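Local coordinates for zinc finger (CCCH type) motif-containing protein (Toxoplasma gondii, PDB 7NG2) that probably recognises N6-methyladenosine in mRNA through its YTH domain, the part described here, and couples that reading to polyadenylation, at residues A[144-147]-A[148-151]; A[119-122]-A[123-126]. All coordinates share one frame; numbering follows the deposited sequence.

Both contacts are local, and together they illustrate how a chain is turned or ended by backbone bonds that neighbouring side chains and water reinforce. Interaction 1 spans the last turn of helix 137-149 and the exit from it, and interaction 2 rounds the loop between strands 117-118 and 124-125. Their centres are about 22 Å apart and their nearest atoms about 7 Å, so they do not touch. The two are nevertheless bridged by one helix: Trp120 and Leu126 of interaction 2 rest on Pro137 and Leu143, while interaction 1 lies further along it. The structure is ligand-free, and neither contact holds a bound RNA or metal.

Interaction 1 (A[144-147]-A[148-151]); sequences CTWM and SQRP
The carbonyl oxygen of Cys144 is gripped twice by Ser148. Ser148 N donates to Cys144 O at 2.8 Å, the ordinary helical i to i+4 bond, and in the conformer described Ser148 OG donates to the same Cys144 O at 2.9 Å. The two donors arrive from opposite faces of the carbonyl plane. A chi1 of -66° sets the hydroxyl beside its own backbone N and thereby folds it back on the preceding turn; because a second serine conformer was also deposited, the hydroxyl bond may not be permanent.

Gln149 N continues the ladder to Thr145 O at 3.0 Å. The extended glutamine chain then runs alongside the indole of Trp146, pointing the same way, and its amide splits its contacts: NE2 meets the methyl CG2 of Thr145 at 3.6 Å, whereas OE1 lies in the plane of the indole at its edge, 3.9 Å from Trp146 CD1, with the amide turned 67° from the ring. The hydroxyl of Thr145 turns instead to Ser141 O.

This is the final turn of helix 137-149, which packs against the central sheet of the YTH domain, Met147 resting on Phe68, Phe71 and Leu59. Here the bonding tightens to i to i+3: Arg150 N reaches Met147 O at 3.1 Å from above the carbonyl plane, 61° out of it.

Trp146 O, with only weak backbone donors in the two segments, accepts a hydrogen bond from a water at 2.7 Å, and the same water accepts from Arg150 NE at 3.2 Å. A bend at chi2 brings the arginine stem past Trp146 O, and its NH2 forms a salt bridge with Glu112, so the water on NE and the carboxylate engage the same NE/NH2 edge of the group.

Interaction 2 (A[119-122]-A[123-126]); sequences PWND and DLPL
Backbone bonding sets the frame in which Asn121 and Leu124 meet. Leu124 N donates to Asn121 O at 3.1 Å, with an N-H...O angle of 150° and the donor 46° out of the carbonyl plane. This closes a type I' beta turn, in which Asp122 and Asp123 both adopt left-handed backbone angles, within the loop that joins the short antiparallel strands 117-118 and 124-125.

Van der Waals contact reinforces the turn. Leu124 CB and CG sit close to Asn121 O, with CG out beyond the oxygen, ahead of the C=O bond rather than over its face, and the leucine CD1 methyl is 3.7 Å from Asn121 ND2. Asn121 CG stands opposite its own backbone N (chi1 -171°), which carries the amide across to the leucine. Further back, Asp123 OD1 is 3.3 Å from Pro119 CA, beside the proline ring.

Two waters add further bridges. One accepts from Asn121 ND2 at 3.1 Å and donates to Pro125 O at 2.7 Å, tying the amide to the strand beyond the turn. The other donates both to Pro119 O, at 2.9 Å, and to Asp123 OD2, at 3.1 Å.

The carboxylates of Asp122 and Asp123 diverge, Asp122 OD1 and Asp123 OD2 being 6.4 Å apart; on this exposed loop, that separation, and the water on Asp123, probably temper their mutual repulsion.

Interaction 1 (A[144-147]-A[148-151])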
ATOM      1  N   CYS A 144      -3.836  -9.098   4.165  1.00 13.29           N
ATOM      2  CA  CYS A 144      -4.013  -9.274   2.729  1.00 14.19           C
ATOM      3  C   CYS A 144      -4.928 -10.471   2.446  1.00 13.16           C
ATOM      4  O   CYS A 144      -5.786 -10.406   1.560  1.00 15.07           O
ATOM      5  CB  CYS A 144      -2.638  -9.437   2.082  1.00 15.13           C
ATOM      6  SG  CYS A 144      -1.724  -7.878   1.998  1.00 16.22           S
ATOM      7  N   THR A 145      -4.803 -11.550   3.233  1.00 13.82           N
ATOM      8  CA  THR A 145      -5.717 -12.688   3.093  1.00 14.60           C
ATOM      9  C   THR A 145      -7.159 -12.275   3.367  1.00 13.44           C
ATOM     10  O   THR A 145      -8.068 -12.569   2.579  1.00 14.18           O
ATOM     11  CB  THR A 145      -5.301 -13.826   4.026  1.00 16.00           C
ATOM     12  OG1 THR A 145      -4.033 -14.336   3.606  1.00 16.92           O
ATOM     13  CG2 THR A 145      -6.348 -14.955   3.996  1.00 16.82           C
ATOM     14  N   TRP A 146      -7.386 -11.575   4.480  1.00 13.80           N
ATOM     15  CA  TRP A 146      -8.746 -11.169   4.824  1.00 14.15           C
ATOM     16  C   TRP A 146      -9.326 -10.212   3.783  1.00 13.38           C
ATOM     17  O   TRP A 146     -10.506 -10.317   3.427  1.00 16.02           O
ATOM     18  CB  TRP A 146      -8.787 -10.572   6.228  1.00 14.50           C
ATOM     19  CG  TRP A 146      -8.508 -11.595   7.287  1.00 14.32           C
ATOM     20  CD1 TRP A 146      -8.877 -12.921   7.278  1.00 15.43           C
ATOM     21  CD2 TRP A 146      -7.802 -11.387   8.516  1.00 15.44           C
ATOM     22  NE1 TRP A 146      -8.442 -13.541   8.428  1.00 17.40           N
ATOM     23  CE2 TRP A 146      -7.779 -12.622   9.201  1.00 16.76           C
ATOM     24  CE3 TRP A 146      -7.177 -10.279   9.102  1.00 16.15           C
ATOM     25  CZ2 TRP A 146      -7.165 -12.776  10.441  1.00 18.80           C
ATOM     26  CZ3 TRP A 146      -6.569 -10.436  10.337  1.00 18.58           C
ATOM     27  CH2 TRP A 146      -6.564 -11.675  10.990  1.00 20.13           C
ATOM     28  N   MET A 147      -8.508  -9.286   3.267  1.00 13.28           N
ATOM     29  CA  MET A 147      -8.975  -8.419   2.184  1.00 13.74           C
ATOM     30  C   MET A 147      -9.312  -9.233   0.943  1.00 14.03           C
ATOM     31  O   MET A 147     -10.349  -9.009   0.301  1.00 15.58           O
ATOM     32  CB  MET A 147      -7.926  -7.354   1.848  1.00 13.58           C
ATOM     33  CG  MET A 147      -7.849  -6.223   2.855  1.00 14.84           C
ATOM     34  SD  MET A 147      -6.923  -4.799   2.244  1.00 15.29           S
ATOM     35  CE  MET A 147      -5.398  -4.944   3.139  1.00 16.46           C
ATOM     36  N   SER A 148      -8.442 -10.177   0.579  0.73 14.41           N
ATOM     37  CA  SER A 148      -8.670 -10.951  -0.634  0.73 14.74           C
ATOM     38  C   SER A 148      -9.969 -11.743  -0.561  0.73 15.90           C
ATOM     39  O   SER A 148     -10.630 -11.934  -1.589  0.73 17.32           O
ATOM     40  CB  SER A 148      -7.485 -11.872  -0.904  0.73 15.83           C
ATOM     41  OG  SER A 148      -6.334 -11.113  -1.201  0.73 16.94           O
ATOM     42  N   GLN A 149     -10.368 -12.179   0.646  1.00 16.77           N
ATOM     43  CA  GLN A 149     -11.595 -12.964   0.809  1.00 19.24           C
ATOM     44  C   GLN A 149     -12.857 -12.129   0.648  1.00 20.50           C
ATOM     45  O   GLN A 149     -13.928 -12.694   0.396  1.00 27.28           O
ATOM     46  CB  GLN A 149     -11.644 -13.613   2.194  1.00 20.22           C
ATOM     47  CG  GLN A 149     -10.540 -14.593   2.410  1.00 20.44           C
ATOM     48  CD  GLN A 149     -10.509 -15.150   3.811  1.00 21.93           C
ATOM     49  OE1 GLN A 149     -11.190 -14.663   4.720  1.00 26.50           O
ATOM     50  NE2 GLN A 149      -9.718 -16.181   3.993  1.00 23.71           N
ATOM     51  N   ARG A 150     -12.761 -10.813   0.818  1.00 20.65           N
ATOM     52  CA  ARG A 150     -13.911  -9.942   0.675  1.00 22.10           C
ATOM     53  C   ARG A 150     -14.325  -9.886  -0.791  1.00 20.41           C
ATOM     54  O   ARG A 150     -13.518 -10.166  -1.685  1.00 19.72           O
ATOM     55  CB  ARG A 150     -13.542  -8.529   1.129  1.00 23.12           C
ATOM     56  CG  ARG A 150     -13.285  -8.393   2.619  1.00 26.96           C
ATOM     57  CD  ARG A 150     -14.575  -8.530   3.398  1.00 31.15           C
ATOM     58  NE  ARG A 150     -14.337  -8.680   4.829  1.00 35.70           N
ATOM     59  CZ  ARG A 150     -14.636  -7.757   5.736  1.00 36.26           C
ATOM     60  NH1 ARG A 150     -15.185  -6.607   5.363  1.00 35.92           N
ATOM     61  NH2 ARG A 150     -14.387  -7.987   7.017  1.00 34.90           N
ATOM     62  N   PRO A 151     -15.573  -9.512  -1.072  1.00 22.77           N
ATOM     63  CA  PRO A 151     -15.956  -9.266  -2.465  1.00 23.11           C
ATOM     64  C   PRO A 151     -15.102  -8.158  -3.058  1.00 18.63           C
ATOM     65  O   PRO A 151     -14.721  -7.201  -2.380  1.00 20.54           O
ATOM     66  CB  PRO A 151     -17.428  -8.843  -2.366  1.00 27.16           C
ATOM     67  CG  PRO A 151     -17.894  -9.347  -1.042  1.00 29.76           C
ATOM     68  CD  PRO A 151     -16.697  -9.321  -0.139  1.00 26.10           C
TER
HETATM   69  O   HOH W   1     -12.420 -11.171   5.172  1.00 29.48           O

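Interaction 2 (A[119-122]-A[123-126])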
ATOM      1  N   PRO A 119       3.073  -4.436  16.765  1.00 24.08           N
ATOM      2  CA  PRO A 119       4.269  -4.406  17.622  1.00 25.05           C
ATOM      3  C   PRO A 119       5.433  -3.665  17.008  1.00 24.79           C
ATOM      4  O   PRO A 119       6.381  -3.329  17.730  1.00 28.30           O
ATOM      5  CB  PRO A 119       4.601  -5.891  17.819  1.00 25.22           C
ATOM      6  CG  PRO A 119       4.054  -6.551  16.603  1.00 26.51           C
ATOM      7  CD  PRO A 119       2.791  -5.790  16.258  1.00 25.25           C
ATOM      8  N   TRP A 120       5.397  -3.404  15.706  1.00 21.31           N
ATOM      9  CA  TRP A 120       6.423  -2.618  15.042  1.00 22.53           C
ATOM     10  C   TRP A 120       6.110  -1.131  15.063  1.00 24.48           C
ATOM     11  O   TRP A 120       6.931  -0.331  14.605  1.00 27.66           O
ATOM     12  CB  TRP A 120       6.601  -3.102  13.601  1.00 20.04           C
ATOM     13  CG  TRP A 120       7.208  -4.469  13.488  1.00 18.51           C
ATOM     14  CD1 TRP A 120       7.428  -5.368  14.495  1.00 19.21           C
ATOM     15  CD2 TRP A 120       7.678  -5.089  12.289  1.00 17.09           C
ATOM     16  NE1 TRP A 120       8.008  -6.509  13.991  1.00 18.87           N
ATOM     17  CE2 TRP A 120       8.174  -6.360  12.638  1.00 17.85           C
ATOM     18  CE3 TRP A 120       7.731  -4.688  10.953  1.00 17.60           C
ATOM     19  CZ2 TRP A 120       8.720  -7.233  11.695  1.00 19.41           C
ATOM     20  CZ3 TRP A 120       8.265  -5.556  10.016  1.00 17.65           C
ATOM     21  CH2 TRP A 120       8.750  -6.815  10.391  1.00 17.95           C
ATOM     22  N   ASN A 121       4.949  -0.751  15.590  1.00 25.17           N
ATOM     23  CA  ASN A 121       4.525   0.638  15.730  1.00 26.78           C
ATOM     24  C   ASN A 121       4.066   0.902  17.158  1.00 29.59           C
ATOM     25  O   ASN A 121       2.965   1.398  17.408  1.00 30.78           O
ATOM     26  CB  ASN A 121       3.432   0.979  14.721  1.00 25.62           C
ATOM     27  CG  ASN A 121       3.125   2.459  14.676  1.00 28.63           C
ATOM     28  OD1 ASN A 121       4.015   3.295  14.833  1.00 34.89           O
ATOM     29  ND2 ASN A 121       1.858   2.793  14.477  1.00 29.86           N
ATOM     30  N   ASP A 122       4.917   0.540  18.122  1.00 32.66           N
ATOM     31  CA  ASP A 122       4.696   0.824  19.542  1.00 37.35           C
ATOM     32  C   ASP A 122       3.430   0.172  20.090  1.00 33.27           C
ATOM     33  O   ASP A 122       2.819   0.687  21.030  1.00 39.30           O
ATOM     34  CB  ASP A 122       4.708   2.326  19.844  1.00 41.54           C
ATOM     35  CG  ASP A 122       6.077   2.941  19.668  1.00 48.05           C
ATOM     36  OD1 ASP A 122       7.063   2.329  20.128  1.00 55.00           O
ATOM     37  OD2 ASP A 122       6.164   4.035  19.074  1.00 57.76           O
ATOM     38  N   ASP A 123       3.032  -0.968  19.524  1.00 33.94           N
ATOM     39  CA  ASP A 123       1.820  -1.673  19.945  1.00 34.12           C
ATOM     40  C   ASP A 123       0.575  -0.802  19.800  1.00 38.50           C
ATOM     41  O   ASP A 123      -0.395  -0.957  20.543  1.00 39.59           O
ATOM     42  CB  ASP A 123       1.942  -2.235  21.365  1.00 36.87           C
ATOM     43  CG  ASP A 123       3.157  -3.111  21.532  1.00 39.54           C
ATOM     44  OD1 ASP A 123       3.266  -4.110  20.791  1.00 39.97           O
ATOM     45  OD2 ASP A 123       4.005  -2.799  22.396  1.00 48.72           O
ATOM     46  N   LEU A 124       0.597   0.119  18.846  1.00 35.62           N
ATOM     47  CA  LEU A 124      -0.524   1.016  18.637  1.00 34.74           C
ATOM     48  C   LEU A 124      -1.610   0.311  17.829  1.00 33.85           C
ATOM     49  O   LEU A 124      -1.320  -0.617  17.066  1.00 32.05           O
ATOM     50  CB  LEU A 124      -0.064   2.255  17.877  1.00 35.32           C
ATOM     51  CG  LEU A 124       0.661   3.314  18.705  1.00 37.53           C
ATOM     52  CD1 LEU A 124       1.238   4.388  17.797  1.00 39.86           C
ATOM     53  CD2 LEU A 124      -0.277   3.925  19.736  1.00 42.44           C
ATOM     54  N   PRO A 125      -2.865   0.730  17.987  1.00 31.16           N
ATOM     55  CA  PRO A 125      -3.937   0.151  17.172  1.00 28.92           C
ATOM     56  C   PRO A 125      -3.661   0.376  15.695  1.00 25.90           C
ATOM     57  O   PRO A 125      -3.063   1.377  15.300  1.00 24.60           O
ATOM     58  CB  PRO A 125      -5.186   0.922  17.621  1.00 32.70           C
ATOM     59  CG  PRO A 125      -4.836   1.476  18.962  1.00 35.58           C
ATOM     60  CD  PRO A 125      -3.370   1.756  18.916  1.00 34.69           C
ATOM     61  N   LEU A 126      -4.102  -0.584  14.883  1.00 24.85           N
ATOM     62  CA  LEU A 126      -3.931  -0.494  13.439  1.00 23.18           C
ATOM     63  C   LEU A 126      -4.484   0.815  12.893  1.00 21.88           C
ATOM     64  O   LEU A 126      -3.917   1.397  11.959  1.00 20.64           O
ATOM     65  CB  LEU A 126      -4.677  -1.662  12.808  1.00 28.87           C
ATOM     66  CG  LEU A 126      -4.228  -2.209  11.468  1.00 28.97           C
ATOM     67  CD1 LEU A 126      -2.716  -2.406  11.408  1.00 26.85           C
ATOM     68  CD2 LEU A 126      -4.954  -3.514  11.258  1.00 28.20           C
TER
HETATM   69  O   HOH W   2       6.504  -2.650  20.561  1.00 43.97           O
HETATM   70  O   HOH W   3      -0.514   0.734  14.706  1.00 28.97           O